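PDB 3EOF: putative oxidoreductase from Bacteroides fragilis NCTC 9343, which binds flavin mononucleotide and, as a member of the nitroreductase family, probably acts as an FMN-dependent oxidoreductase. Local coordinates for residues Y186-E189 with D190-L194. Numbering follows the deposited sequence.
Sequences YTAE and DINRL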
loop_
_atom_site.group_PDB
_atom_site.type_symbol
_atom_site.label_atom_id
_atom_site.label_comp_id
_atom_site.label_asym_id
_atom_site.label_seq_id
_atom_site.Cartn_x
_atom_site.Cartn_y
_atom_site.Cartn_z
ATOM N N TYR A 186 -13.375 13.499 -15.509
ATOM C CA TYR A 186 -14.543 12.782 -15.954
ATOM C C TYR A 186 -15.773 13.664 -16.152
ATOM O O TYR A 186 -16.179 14.414 -15.271
ATOM C CB TYR A 186 -14.871 11.690 -14.945
ATOM C CG TYR A 186 -13.697 10.827 -14.663
ATOM C CD1 TYR A 186 -13.361 9.794 -15.525
ATOM C CD2 TYR A 186 -12.898 11.044 -13.557
ATOM C CE1 TYR A 186 -12.258 9.029 -15.300
ATOM C CE2 TYR A 186 -11.785 10.266 -13.329
ATOM C CZ TYR A 186 -11.482 9.267 -14.204
ATOM O OH TYR A 186 -10.414 8.476 -14.009
ATOM N N THR A 187 -16.362 13.540 -17.330
ATOM C CA THR A 187 -17.603 14.195 -17.657
ATOM C C THR A 187 -18.697 13.220 -17.227
ATOM O O THR A 187 -18.411 12.075 -16.911
ATOM C CB THR A 187 -17.694 14.483 -19.191
ATOM O OG1 THR A 187 -17.649 13.256 -19.917
ATOM C CG2 THR A 187 -16.566 15.367 -19.646
ATOM N N ALA A 188 -19.939 13.699 -17.170
ATOM C CA ALA A 188 -21.104 12.884 -16.864
ATOM C C ALA A 188 -21.222 11.759 -17.909
ATOM O O ALA A 188 -21.539 10.622 -17.578
ATOM C CB ALA A 188 -22.394 13.779 -16.815
ATOM N N GLU A 189 -20.904 12.073 -19.167
ATOM C CA GLU A 189 -20.893 11.082 -20.214
ATOM C C GLU A 189 -19.855 9.994 -19.911
ATOM O O GLU A 189 -20.134 8.822 -20.097
ATOM C CB GLU A 189 -20.624 11.750 -21.555
ATOM C CG GLU A 189 -20.695 10.858 -22.779
ATOM C CD GLU A 189 -20.477 11.694 -24.055
ATOM O OE1 GLU A 189 -21.181 12.725 -24.221
ATOM O OE2 GLU A 189 -19.606 11.329 -24.880
ATOM N N ASP A 190 -18.661 10.387 -19.481
ATOM C CA ASP A 190 -17.604 9.426 -19.081
ATOM C C ASP A 190 -18.096 8.528 -17.976
ATOM O O ASP A 190 -17.965 7.314 -18.050
ATOM C CB ASP A 190 -16.356 10.139 -18.581
ATOM C CG ASP A 190 -15.629 10.900 -19.663
ATOM O OD1 ASP A 190 -15.743 10.514 -20.838
ATOM O OD2 ASP A 190 -14.919 11.891 -19.335
ATOM N N ILE A 191 -18.659 9.146 -16.945
ATOM C CA ILE A 191 -19.188 8.422 -15.790
ATOM C C ILE A 191 -20.250 7.401 -16.172
ATOM O O ILE A 191 -20.214 6.260 -15.764
ATOM C CB ILE A 191 -19.744 9.427 -14.689
ATOM C CG1 ILE A 191 -18.601 10.158 -13.989
ATOM C CG2 ILE A 191 -20.595 8.689 -13.633
ATOM C CD1 ILE A 191 -17.660 9.242 -13.208
ATOM N N ASN A 192 -21.204 7.834 -16.963
ATOM C CA ASN A 192 -22.268 6.965 -17.420
ATOM C C ASN A 192 -21.760 5.774 -18.234
ATOM O O ASN A 192 -22.220 4.638 -18.065
ATOM C CB ASN A 192 -23.296 7.801 -18.184
ATOM C CG ASN A 192 -24.110 8.667 -17.253
ATOM O OD1 ASN A 192 -24.671 8.160 -16.307
ATOM N ND2 ASN A 192 -24.181 9.968 -17.514
ATOM N N ARG A 193 -20.804 6.060 -19.101
ATOM C CA ARG A 193 -20.179 5.061 -19.935
ATOM C C ARG A 193 -19.360 4.084 -19.080
ATOM O O ARG A 193 -19.429 2.879 -19.244
ATOM C CB ARG A 193 -19.284 5.799 -20.932
ATOM C CG ARG A 193 -18.828 4.986 -22.114
ATOM C CD ARG A 193 -18.005 5.800 -23.123
ATOM N NE ARG A 193 -16.755 6.229 -22.501
ATOM C CZ ARG A 193 -16.490 7.457 -22.062
ATOM N NH1 ARG A 193 -17.379 8.441 -22.212
ATOM N NH2 ARG A 193 -15.305 7.695 -21.497
ATOM N N LEU A 194 -18.573 4.600 -18.141
ATOM C CA LEU A 194 -17.733 3.742 -17.305
ATOM C C LEU A 194 -18.494 2.799 -16.355
ATOM O O LEU A 194 -18.141 1.634 -16.215
ATOM C CB LEU A 194 -16.747 4.606 -16.516
ATOM C CG LEU A 194 -15.689 5.279 -17.387
ATOM C CD1 LEU A 194 -14.989 6.409 -16.633
ATOM C CD2 LEU A 194 -14.742 4.219 -17.949
HETATM O O HOH W 1 -17.094 10.829 -23.508
#
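Thr-187 and Asp-190 exchange hydrogen bonds in a capping box that opens the helix 188-200. The backbone N of Thr-187 donates to Asp-190 OD2 at 3.0 Å, almost straight at 175° although it comes in from above the carboxylate plane. In return Asp-190 N donates to Thr-187 OG1 at 3.1 Å, and what brings that hydroxyl over the helix end is a chi1 of 61°, which sets OG1 between the backbone N and the carbonyl carbon. An amide of the first turn, which has no earlier helical carbonyl to pair with, is satisfied this way. Regular i to i+4 bonding starts at once, with Ile-191 N on Thr-187 O.

The other carboxylate oxygen of Asp-190, OD1, is taken by Arg-193, which bends at chi3 (65°) and grips it end-on in a salt bridge. NH2 reaches OD1 at 2.9 Å from above the carboxylate plane and NH1 at 3.0 Å on its anti lone pair, with OD1 lying in the guanidinium plane. Both nitrogens thus share one oxygen while OD2 stays with the cap, and together they should fix the rotation of the carboxylate and favour its charged form. A water also donates to OD1 and to Glu-189 OE2, linking the two acidic side chains.

Next to this polar pair, the ring of Tyr-186 lies alongside the first turn. Its hydroxyl is hydrogen-bonded to Gly-176 O and to Arg-83 NH1 of the second subunit, and Tyr-87 of that subunit packs on Ile-191, so the start of the helix is part of the dimer contact. Within the turn, the CB of Tyr-186 rests 4.1 Å from Ile-191 CD1. Asp-190 CB sits at one edge of the ring. The tyrosine and leucine side chains of Tyr-186 and Leu-194 cross at about a right angle, and their CD1 atoms meet at 3.9 Å.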